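Local coordinates for protein orotidine 5'-phosphate decarboxylase (Pyrococcus horikoshii, PDB 2CZF) that probably catalyses the decarboxylation of orotidine 5'-monophosphate to UMP, the final step in making UMP by the de novo pathway, at residues Asp7-Glu12 and Asn31-Leu36; Leu58-Ile63 and Asp80-His85; Val136-Thr141 and Ile157-Pro162. One frame throughout, in Å; residues are numbered along the deposited sequence.

Contact 1 (Asp7-Glu12 and Asn31-Leu36); sequences DVYEGE and NWPLIL. With XMP (xanthosine-5'-monophosphate), chain C.
Tyr9 and Asn31 meet where the phenol hydroxyl receives the amide of the asparagine: ND2 of Asn31 gives OH of Tyr9 a hydrogen bond of 3.2 Å. The hydroxyl lies in the amide plane, ring and amide are nearly coplanar, and ND2 comes in at the ring's edge. Asn31 is the N-cap of helix 32-38: with CG between the backbone N and the carbonyl carbon (chi1 55°), its OD1 takes the N-H of Leu34 in a nearly straight capping bond. Packing here is close: CB of Pro33 stands 3.9 Å from the centroid of the Tyr9 ring, a CH-pi contact over one face, and CB of Leu34 lies 4.2 Å from CD1 of Tyr9. Leu69 of the second subunit adds cover over Tyr9. The other side is looser: Val8 turns away, Glu10 is exposed, and Glu12 makes a salt bridge with Arg45. Asp7 OD1 lies 3.1 Å from Asn31 ND2, at an angle too poor for a hydrogen bond, and OD2 of this substrate-binding residue accepts a weak bond from O3' of XMP. Asn31, fixed at both ends of its amide, thus appears to act as a second-shell residue beside the carboxylate that meets the ribose.

Contact 2 (Leu58-Ile63 and Asp80-His85); sequences LKLADI and DYVIVH. With XMP (xanthosine-5'-monophosphate), chain D.
Leu60 and its neighbours on strand 53-60 bond to strand 81-85 in parallel, with Leu60 paired to Val84. Two backbone hydrogen bonds tie them: Leu60 N to Ile83 O, 3.3 Å, and His85 N to Leu60 O, 2.9 Å. Packing is modest: CD1 of Leu60 is 3.8 Å from CG1 of Val82 and its CB lies against CG1 of Val84, while CB of Lys59, the probable proton donor, packs 3.7 Å from CD2 of His85. Among polar partners, NZ of Lys59 makes salt bridges with Asp57 and with Asp62 of the second subunit, whereas NE2 of His85 is hydrogen-bonded to O of Ala61 of that subunit. Ligand contact belongs to Ile63, whose CD1 lies over the purine face of an XMP held chiefly by the second subunit, 3.4 Å from C4. Its CG1 sits between the backbone N and the carbonyl carbon (chi1 67°), and the branch runs extended to the base. With an alanine here CD1 is gone, and the purine would probably lose its cover over the C4-C5 bond. Helix 64-76 links the two strands as a beta-alpha-beta crossover and covers Leu58, Leu60 and Val82, while strand 101-105 continues the sheet beyond 81-85.

Contact 3 (Val136-Thr141 and Ile157-Pro162); sequences VIAPGT and IKILAP. With XMP (xanthosine-5'-monophosphate), chain C.
Leu160 N gives a backbone hydrogen bond to Val136 O at 3.0 Å, central to this pairing. Three further hydrogen bonds continue the ladder: Val136 N to Lys158 O, Ala138 N to Leu160 O, and, beyond the regular strands, Gly140 N to Pro162 O at 3.0 Å. Weaker CA-H...O contacts fill the intervals, as from Ile137 CA to Leu160 O. Where the last bond forms the backbones come close, and a CB on Gly140 would fall 3.1 Å from CB of Ala161, tighter than two carbons usually tolerate.

The strands belong to one beta-alpha-beta unit of the eight-stranded TIM barrel, joined by helix 143-152, and apolar contacts divide between the two faces of the sheet. On the face toward that helix, CB of Ala138 meets CG2 of Ile159 at 3.7 Å, CG2 of Val136 lies against CG1 of Ile159, and Ile149 covers Ala138 and Ile159. On the barrel interior, CD1 of Ile137 reaches CB of Leu160, and Ile103 and Ile183 pack around the pair.

Ligand contacts gather at the C-terminal ends of the strands. With CG1 of Ile137 anti to the carbonyl carbon (chi1 -66°), CG2 is left anti to the backbone N, where it touches CD of Pro162 and lies 3.7 Å from O2 of XMP. CG of Pro162, a substrate-binding residue, lies over the face of the base, 3.7 Å from N3, and CB sits 3.1 Å from the sugar O4' of XMP.

The three contacts come in numerical order along the chain and are spread around a single TIM barrel. Contacts 2 and 3, with centres about 15 Å apart, each join neighbouring strands of the closed sheet and meet inside it, CD1 of Ile83 on CD1 of Ile137. Contact 1, its centre about 17 Å from that of contact 2 and about 22 Å from that of contact 3, joins the segments that follow the first and second strands, and Trp32 reaches Leu58 O through a weak hydrogen bond. Contacts 1 and 3 do not touch, yet both border the same XMP; contact 2 extends to the nucleotide of the second subunit, so the dimer helps complete each pocket.

Contact 1 (Asp7-Glu12 and Asn31-Leu36)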
# COMPACT_ATOMS: atom_id res chain seq x y z
N ASP A 7 2.43 -16.64 4.05
CA ASP A 7 3.62 -15.98 3.54
C ASP A 7 4.62 -16.96 2.99
O ASP A 7 5.81 -16.94 3.36
CB ASP A 7 4.28 -15.15 4.63
CG ASP A 7 3.32 -14.13 5.19
OD1 ASP A 7 2.39 -13.74 4.46
OD2 ASP A 7 3.52 -13.70 6.35
N VAL A 8 4.14 -17.84 2.13
CA VAL A 8 4.93 -18.84 1.44
C VAL A 8 4.71 -18.50 -0.03
O VAL A 8 3.93 -19.15 -0.74
CB VAL A 8 4.45 -20.29 1.74
CG1 VAL A 8 5.01 -20.76 3.08
CG2 VAL A 8 2.93 -20.35 1.76
N TYR A 9 5.40 -17.45 -0.46
CA TYR A 9 5.31 -16.86 -1.80
C TYR A 9 5.56 -17.72 -3.03
O TYR A 9 5.55 -17.21 -4.15
CB TYR A 9 6.23 -15.65 -1.83
CG TYR A 9 6.12 -14.84 -0.56
CD1 TYR A 9 4.92 -14.24 -0.20
CD2 TYR A 9 7.21 -14.70 0.29
CE1 TYR A 9 4.80 -13.53 0.99
CE2 TYR A 9 7.11 -13.99 1.48
CZ TYR A 9 5.90 -13.41 1.83
OH TYR A 9 5.79 -12.71 3.01
N GLU A 10 5.78 -19.01 -2.83
CA GLU A 10 5.97 -19.92 -3.94
C GLU A 10 4.68 -20.65 -4.17
O GLU A 10 4.07 -21.27 -3.27
CB GLU A 10 7.12 -20.90 -3.69
CG GLU A 10 6.70 -22.26 -3.16
CD GLU A 10 6.43 -23.29 -4.26
OE1 GLU A 10 5.53 -23.06 -5.10
OE2 GLU A 10 7.12 -24.34 -4.27
N GLY A 11 4.29 -20.52 -5.42
CA GLY A 11 3.08 -21.05 -6.00
C GLY A 11 2.42 -22.22 -5.34
O GLY A 11 2.16 -22.21 -4.14
N GLU A 12 2.13 -23.20 -6.13
CA GLU A 12 1.47 -24.35 -5.57
C GLU A 12 1.82 -24.77 -4.11
O GLU A 12 0.91 -25.16 -3.39
CB GLU A 12 1.60 -25.51 -6.56
CG GLU A 12 0.36 -25.77 -7.46
CD GLU A 12 0.11 -24.72 -8.53
OE1 GLU A 12 -0.71 -24.99 -9.44
OE2 GLU A 12 0.72 -23.63 -8.46
N ASN A 31 -0.73 -11.36 1.21
CA ASN A 31 -0.13 -10.04 1.10
C ASN A 31 0.26 -9.68 -0.33
O ASN A 31 0.01 -10.45 -1.28
CB ASN A 31 1.10 -9.96 2.01
CG ASN A 31 2.10 -11.05 1.71
OD1 ASN A 31 2.10 -11.64 0.62
ND2 ASN A 31 2.97 -11.33 2.68
N TRP A 32 0.85 -8.50 -0.51
CA TRP A 32 1.25 -8.09 -1.85
C TRP A 32 2.26 -9.02 -2.51
O TRP A 32 2.13 -9.33 -3.70
CB TRP A 32 1.82 -6.67 -1.84
CG TRP A 32 0.78 -5.58 -1.77
CD1 TRP A 32 0.71 -4.59 -0.84
CD2 TRP A 32 -0.29 -5.33 -2.71
NE1 TRP A 32 -0.33 -3.73 -1.13
CE2 TRP A 32 -0.96 -4.16 -2.27
CE3 TRP A 32 -0.74 -5.98 -3.87
CZ2 TRP A 32 -2.07 -3.62 -2.96
CZ3 TRP A 32 -1.84 -5.44 -4.56
CH2 TRP A 32 -2.49 -4.27 -4.10
N PRO A 33 3.28 -9.51 -1.77
CA PRO A 33 4.24 -10.40 -2.44
C PRO A 33 3.59 -11.61 -3.12
O PRO A 33 3.89 -11.90 -4.28
CB PRO A 33 5.19 -10.79 -1.31
CG PRO A 33 5.20 -9.52 -0.46
CD PRO A 33 3.71 -9.21 -0.40
N LEU A 34 2.69 -12.29 -2.42
CA LEU A 34 2.01 -13.46 -2.98
C LEU A 34 1.23 -13.05 -4.22
O LEU A 34 1.28 -13.71 -5.26
CB LEU A 34 1.06 -14.09 -1.96
CG LEU A 34 0.21 -15.26 -2.48
CD1 LEU A 34 1.10 -16.27 -3.19
CD2 LEU A 34 -0.52 -15.91 -1.32
N ILE A 35 0.49 -11.95 -4.10
CA ILE A 35 -0.31 -11.41 -5.18
C ILE A 35 0.55 -11.06 -6.41
O ILE A 35 0.17 -11.34 -7.55
CB ILE A 35 -1.09 -10.16 -4.71
CG1 ILE A 35 -2.21 -10.59 -3.76
CG2 ILE A 35 -1.64 -9.39 -5.90
CD1 ILE A 35 -3.02 -9.45 -3.18
N LEU A 36 1.70 -10.46 -6.16
CA LEU A 36 2.61 -10.09 -7.23
C LEU A 36 3.19 -11.34 -7.88
O LEU A 36 3.25 -11.44 -9.10
CB LEU A 36 3.75 -9.23 -6.68
CG LEU A 36 3.38 -7.77 -6.40
CD1 LEU A 36 4.38 -7.16 -5.41
CD2 LEU A 36 3.38 -7.01 -7.73
P XMP C . 5.03 -14.44 11.86
O1P XMP C . 6.14 -13.97 12.71
O2P XMP C . 4.15 -15.58 12.58
O5' XMP C . 3.99 -13.27 11.46
O3P XMP C . 5.54 -15.08 10.47
C5' XMP C . 2.63 -13.61 11.17
C4' XMP C . 1.93 -12.46 10.44
O4' XMP C . 2.16 -11.25 11.17
C1' XMP C . 2.56 -10.27 10.20
N9 XMP C . 3.23 -9.12 10.85
C4 XMP C . 2.70 -7.92 11.02
N3 XMP C . 1.45 -7.38 10.66
N1 XMP C . 2.10 -5.27 11.64
C2 XMP C . 1.15 -6.05 10.97
O2 XMP C . 0.05 -5.58 10.68
C6 XMP C . 3.34 -5.81 11.99
O6 XMP C . 4.18 -5.11 12.55
C5 XMP C . 3.63 -7.13 11.68
N7 XMP C . 4.70 -7.90 11.89
C8 XMP C . 4.45 -9.11 11.39
C2' XMP C . 3.48 -11.08 9.29
O2' XMP C . 3.67 -10.38 8.05
C3' XMP C . 2.55 -12.26 9.05
O3' XMP C . 1.53 -11.90 8.12

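Contact 2 (Leu58-Ile63 and Asp80-His85)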
# COMPACT_ATOMS: atom_id res chain seq x y z
N LEU A 58 -3.33 -5.59 2.38
CA LEU A 58 -2.75 -4.65 1.44
C LEU A 58 -2.31 -3.34 2.08
O LEU A 58 -1.47 -2.62 1.53
CB LEU A 58 -3.75 -4.35 0.32
CG LEU A 58 -4.41 -5.58 -0.31
CD1 LEU A 58 -5.36 -5.15 -1.40
CD2 LEU A 58 -3.34 -6.52 -0.86
N LYS A 59 -2.85 -3.05 3.26
CA LYS A 59 -2.54 -1.78 3.95
C LYS A 59 -2.73 -0.61 2.98
O LYS A 59 -1.83 0.23 2.81
CB LYS A 59 -1.12 -1.81 4.53
CG LYS A 59 -1.00 -2.81 5.68
CD LYS A 59 0.29 -2.69 6.46
CE LYS A 59 0.37 -3.78 7.50
NZ LYS A 59 0.42 -5.13 6.86
N LEU A 60 -3.90 -0.56 2.34
CA LEU A 60 -4.21 0.51 1.40
C LEU A 60 -3.96 1.87 2.05
O LEU A 60 -4.36 2.13 3.19
CB LEU A 60 -5.66 0.40 0.89
CG LEU A 60 -5.92 -0.90 0.10
CD1 LEU A 60 -7.30 -0.88 -0.53
CD2 LEU A 60 -4.86 -1.07 -0.99
N ALA A 61 -3.29 2.74 1.30
CA ALA A 61 -2.94 4.06 1.77
C ALA A 61 -2.83 5.02 0.60
O ALA A 61 -1.86 5.78 0.49
CB ALA A 61 -1.63 4.00 2.52
N ASP A 62 -3.82 4.99 -0.28
CA ASP A 62 -3.82 5.89 -1.42
C ASP A 62 -5.05 6.76 -1.35
O ASP A 62 -5.81 6.71 -0.38
CB ASP A 62 -3.82 5.11 -2.73
CG ASP A 62 -3.04 5.83 -3.84
OD1 ASP A 62 -3.32 7.03 -4.08
OD2 ASP A 62 -2.17 5.19 -4.46
N ILE A 63 -5.25 7.58 -2.38
CA ILE A 63 -6.41 8.45 -2.44
C ILE A 63 -7.66 7.60 -2.61
O ILE A 63 -7.59 6.46 -3.07
CB ILE A 63 -6.30 9.44 -3.60
CG1 ILE A 63 -6.37 8.71 -4.94
CG2 ILE A 63 -4.98 10.21 -3.48
CD1 ILE A 63 -6.38 9.65 -6.13
N ASP A 80 -12.44 -11.39 1.16
CA ASP A 80 -13.58 -11.07 2.03
C ASP A 80 -13.32 -9.81 2.86
O ASP A 80 -14.26 -9.10 3.23
CB ASP A 80 -13.87 -12.26 2.96
CG ASP A 80 -14.31 -13.49 2.20
OD1 ASP A 80 -15.42 -13.46 1.63
OD2 ASP A 80 -13.55 -14.48 2.16
N TYR A 81 -12.06 -9.53 3.17
CA TYR A 81 -11.71 -8.34 3.95
C TYR A 81 -10.46 -7.74 3.34
O TYR A 81 -9.66 -8.44 2.75
CB TYR A 81 -11.37 -8.68 5.41
CG TYR A 81 -12.35 -9.61 6.09
CD1 TYR A 81 -12.36 -10.97 5.82
CD2 TYR A 81 -13.28 -9.11 7.01
CE1 TYR A 81 -13.26 -11.83 6.44
CE2 TYR A 81 -14.18 -9.96 7.64
CZ TYR A 81 -14.17 -11.31 7.35
OH TYR A 81 -15.06 -12.17 7.98
N VAL A 82 -10.30 -6.43 3.49
CA VAL A 82 -9.11 -5.75 3.01
C VAL A 82 -8.57 -4.92 4.16
O VAL A 82 -9.33 -4.20 4.81
CB VAL A 82 -9.41 -4.83 1.81
CG1 VAL A 82 -8.14 -4.01 1.45
CG2 VAL A 82 -9.83 -5.66 0.62
N ILE A 83 -7.27 -5.04 4.44
CA ILE A 83 -6.67 -4.26 5.52
C ILE A 83 -6.28 -2.90 4.93
O ILE A 83 -5.67 -2.84 3.86
CB ILE A 83 -5.42 -4.96 6.11
CG1 ILE A 83 -5.82 -6.31 6.73
CG2 ILE A 83 -4.78 -4.05 7.14
CD1 ILE A 83 -4.66 -7.12 7.28
N VAL A 84 -6.66 -1.83 5.61
CA VAL A 84 -6.41 -0.47 5.15
C VAL A 84 -5.82 0.35 6.29
O VAL A 84 -6.13 0.12 7.45
CB VAL A 84 -7.71 0.23 4.72
CG1 VAL A 84 -8.42 -0.57 3.63
CG2 VAL A 84 -8.64 0.41 5.94
N HIS A 85 -4.98 1.33 5.94
CA HIS A 85 -4.38 2.20 6.95
C HIS A 85 -5.41 3.24 7.33
O HIS A 85 -6.30 3.55 6.55
CB HIS A 85 -3.17 2.94 6.38
CG HIS A 85 -1.86 2.24 6.61
ND1 HIS A 85 -1.31 2.12 7.87
CD2 HIS A 85 -1.01 1.63 5.76
CE1 HIS A 85 -0.17 1.45 7.78
NE2 HIS A 85 0.04 1.15 6.51
P XMP D . -4.60 13.05 -13.30
O1P XMP D . -5.67 13.93 -12.78
O2P XMP D . -3.54 13.87 -14.19
O5' XMP D . -3.83 12.34 -12.09
O3P XMP D . -5.18 11.88 -14.25
C5' XMP D . -2.54 11.73 -12.18
C4' XMP D . -2.23 11.13 -10.81
O4' XMP D . -2.62 12.06 -9.79
C1' XMP D . -3.24 11.34 -8.71
N9 XMP D . -4.67 11.73 -8.63
C4 XMP D . -5.19 12.45 -7.64
N3 XMP D . -4.64 12.99 -6.48
N1 XMP D . -6.80 13.89 -5.88
C2 XMP D . -5.45 13.71 -5.59
O2 XMP D . -4.97 14.15 -4.54
C6 XMP D . -7.35 13.34 -7.06
O6 XMP D . -8.54 13.51 -7.31
C5 XMP D . -6.55 12.62 -7.93
N7 XMP D . -6.78 11.99 -9.08
C8 XMP D . -5.64 11.46 -9.50
C2' XMP D . -3.06 9.86 -9.03
O2' XMP D . -1.77 9.43 -8.58
C3' XMP D . -3.10 9.90 -10.56
O3' XMP D . -2.43 8.75 -11.08

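Contact 3 (Val136-Thr141 and Ile157-Pro162)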
# COMPACT_ATOMS: atom_id res chain seq x y z
N VAL A 136 -9.78 -4.40 13.77
CA VAL A 136 -8.55 -3.64 13.72
C VAL A 136 -7.41 -4.60 14.05
O VAL A 136 -7.62 -5.62 14.72
CB VAL A 136 -8.50 -2.44 14.72
CG1 VAL A 136 -9.78 -1.57 14.57
CG2 VAL A 136 -8.29 -2.93 16.15
N ILE A 137 -6.22 -4.30 13.55
CA ILE A 137 -5.06 -5.13 13.83
C ILE A 137 -4.41 -4.61 15.10
O ILE A 137 -4.36 -3.40 15.33
CB ILE A 137 -3.99 -5.04 12.71
CG1 ILE A 137 -4.52 -5.63 11.40
CG2 ILE A 137 -2.72 -5.76 13.17
CD1 ILE A 137 -4.54 -7.15 11.36
N ALA A 138 -3.91 -5.52 15.92
CA ALA A 138 -3.25 -5.14 17.16
C ALA A 138 -2.07 -6.08 17.38
O ALA A 138 -2.25 -7.25 17.73
CB ALA A 138 -4.22 -5.25 18.33
N PRO A 139 -0.83 -5.58 17.19
CA PRO A 139 0.33 -6.45 17.39
C PRO A 139 0.19 -7.14 18.74
O PRO A 139 0.01 -6.48 19.76
CB PRO A 139 1.51 -5.48 17.35
CG PRO A 139 0.88 -4.17 17.82
CD PRO A 139 -0.44 -4.17 17.08
N GLY A 140 0.26 -8.47 18.74
CA GLY A 140 0.09 -9.20 19.98
C GLY A 140 1.35 -9.73 20.62
O GLY A 140 1.29 -10.62 21.48
N THR A 141 2.50 -9.20 20.21
CA THR A 141 3.77 -9.62 20.77
C THR A 141 3.71 -9.37 22.27
O THR A 141 4.31 -10.10 23.07
CB THR A 141 4.95 -8.83 20.17
OG1 THR A 141 4.80 -7.44 20.46
CG2 THR A 141 5.00 -9.02 18.66
N ILE A 157 -16.37 -4.60 17.35
CA ILE A 157 -15.25 -4.43 16.42
C ILE A 157 -14.23 -5.45 16.90
O ILE A 157 -13.80 -5.42 18.06
CB ILE A 157 -14.66 -3.02 16.46
CG1 ILE A 157 -15.73 -1.98 16.11
CG2 ILE A 157 -13.53 -2.90 15.44
CD1 ILE A 157 -15.25 -0.52 16.26
N LYS A 158 -13.88 -6.37 16.02
CA LYS A 158 -12.95 -7.45 16.34
C LYS A 158 -11.50 -7.00 16.37
O LYS A 158 -11.13 -5.98 15.79
CB LYS A 158 -13.08 -8.56 15.31
CG LYS A 158 -14.49 -9.00 15.01
CD LYS A 158 -15.18 -9.51 16.25
CE LYS A 158 -16.55 -10.07 15.89
NZ LYS A 158 -17.27 -10.54 17.09
N ILE A 159 -10.66 -7.80 17.04
CA ILE A 159 -9.24 -7.52 17.10
C ILE A 159 -8.52 -8.74 16.55
O ILE A 159 -8.77 -9.86 16.99
CB ILE A 159 -8.76 -7.26 18.56
CG1 ILE A 159 -9.19 -5.86 19.02
CG2 ILE A 159 -7.24 -7.40 18.64
CD1 ILE A 159 -8.77 -5.57 20.47
N LEU A 160 -7.64 -8.54 15.57
CA LEU A 160 -6.88 -9.63 14.99
C LEU A 160 -5.43 -9.32 15.35
O LEU A 160 -4.95 -8.20 15.13
CB LEU A 160 -7.07 -9.67 13.47
CG LEU A 160 -8.50 -9.82 12.92
CD1 LEU A 160 -9.19 -8.44 12.83
CD2 LEU A 160 -8.43 -10.45 11.52
N ALA A 161 -4.74 -10.32 15.90
CA ALA A 161 -3.36 -10.11 16.35
C ALA A 161 -2.25 -10.96 15.75
O ALA A 161 -2.22 -12.18 15.90
CB ALA A 161 -3.32 -10.24 17.88
N PRO A 162 -1.31 -10.31 15.04
CA PRO A 162 -0.17 -10.98 14.42
C PRO A 162 0.98 -10.94 15.44
O PRO A 162 0.84 -10.34 16.51
CB PRO A 162 0.11 -10.14 13.20
CG PRO A 162 -0.21 -8.75 13.68
CD PRO A 162 -1.48 -8.95 14.47
P XMP C . 5.03 -14.44 11.86
O1P XMP C . 6.14 -13.97 12.71
O2P XMP C . 4.15 -15.58 12.58
O5' XMP C . 3.99 -13.27 11.46
O3P XMP C . 5.54 -15.08 10.47
C5' XMP C . 2.63 -13.61 11.17
C4' XMP C . 1.93 -12.46 10.44
O4' XMP C . 2.16 -11.25 11.17
C1' XMP C . 2.56 -10.27 10.20
N9 XMP C . 3.23 -9.12 10.85
C4 XMP C . 2.70 -7.92 11.02
N3 XMP C . 1.45 -7.38 10.66
N1 XMP C . 2.10 -5.27 11.64
C2 XMP C . 1.15 -6.05 10.97
O2 XMP C . 0.05 -5.58 10.68
C6 XMP C . 3.34 -5.81 11.99
O6 XMP C . 4.18 -5.11 12.55
C5 XMP C . 3.63 -7.13 11.68
N7 XMP C . 4.70 -7.90 11.89
C8 XMP C . 4.45 -9.11 11.39
C2' XMP C . 3.48 -11.08 9.29
O2' XMP C . 3.67 -10.38 8.05
C3' XMP C . 2.55 -12.26 9.05
O3' XMP C . 1.53 -11.90 8.12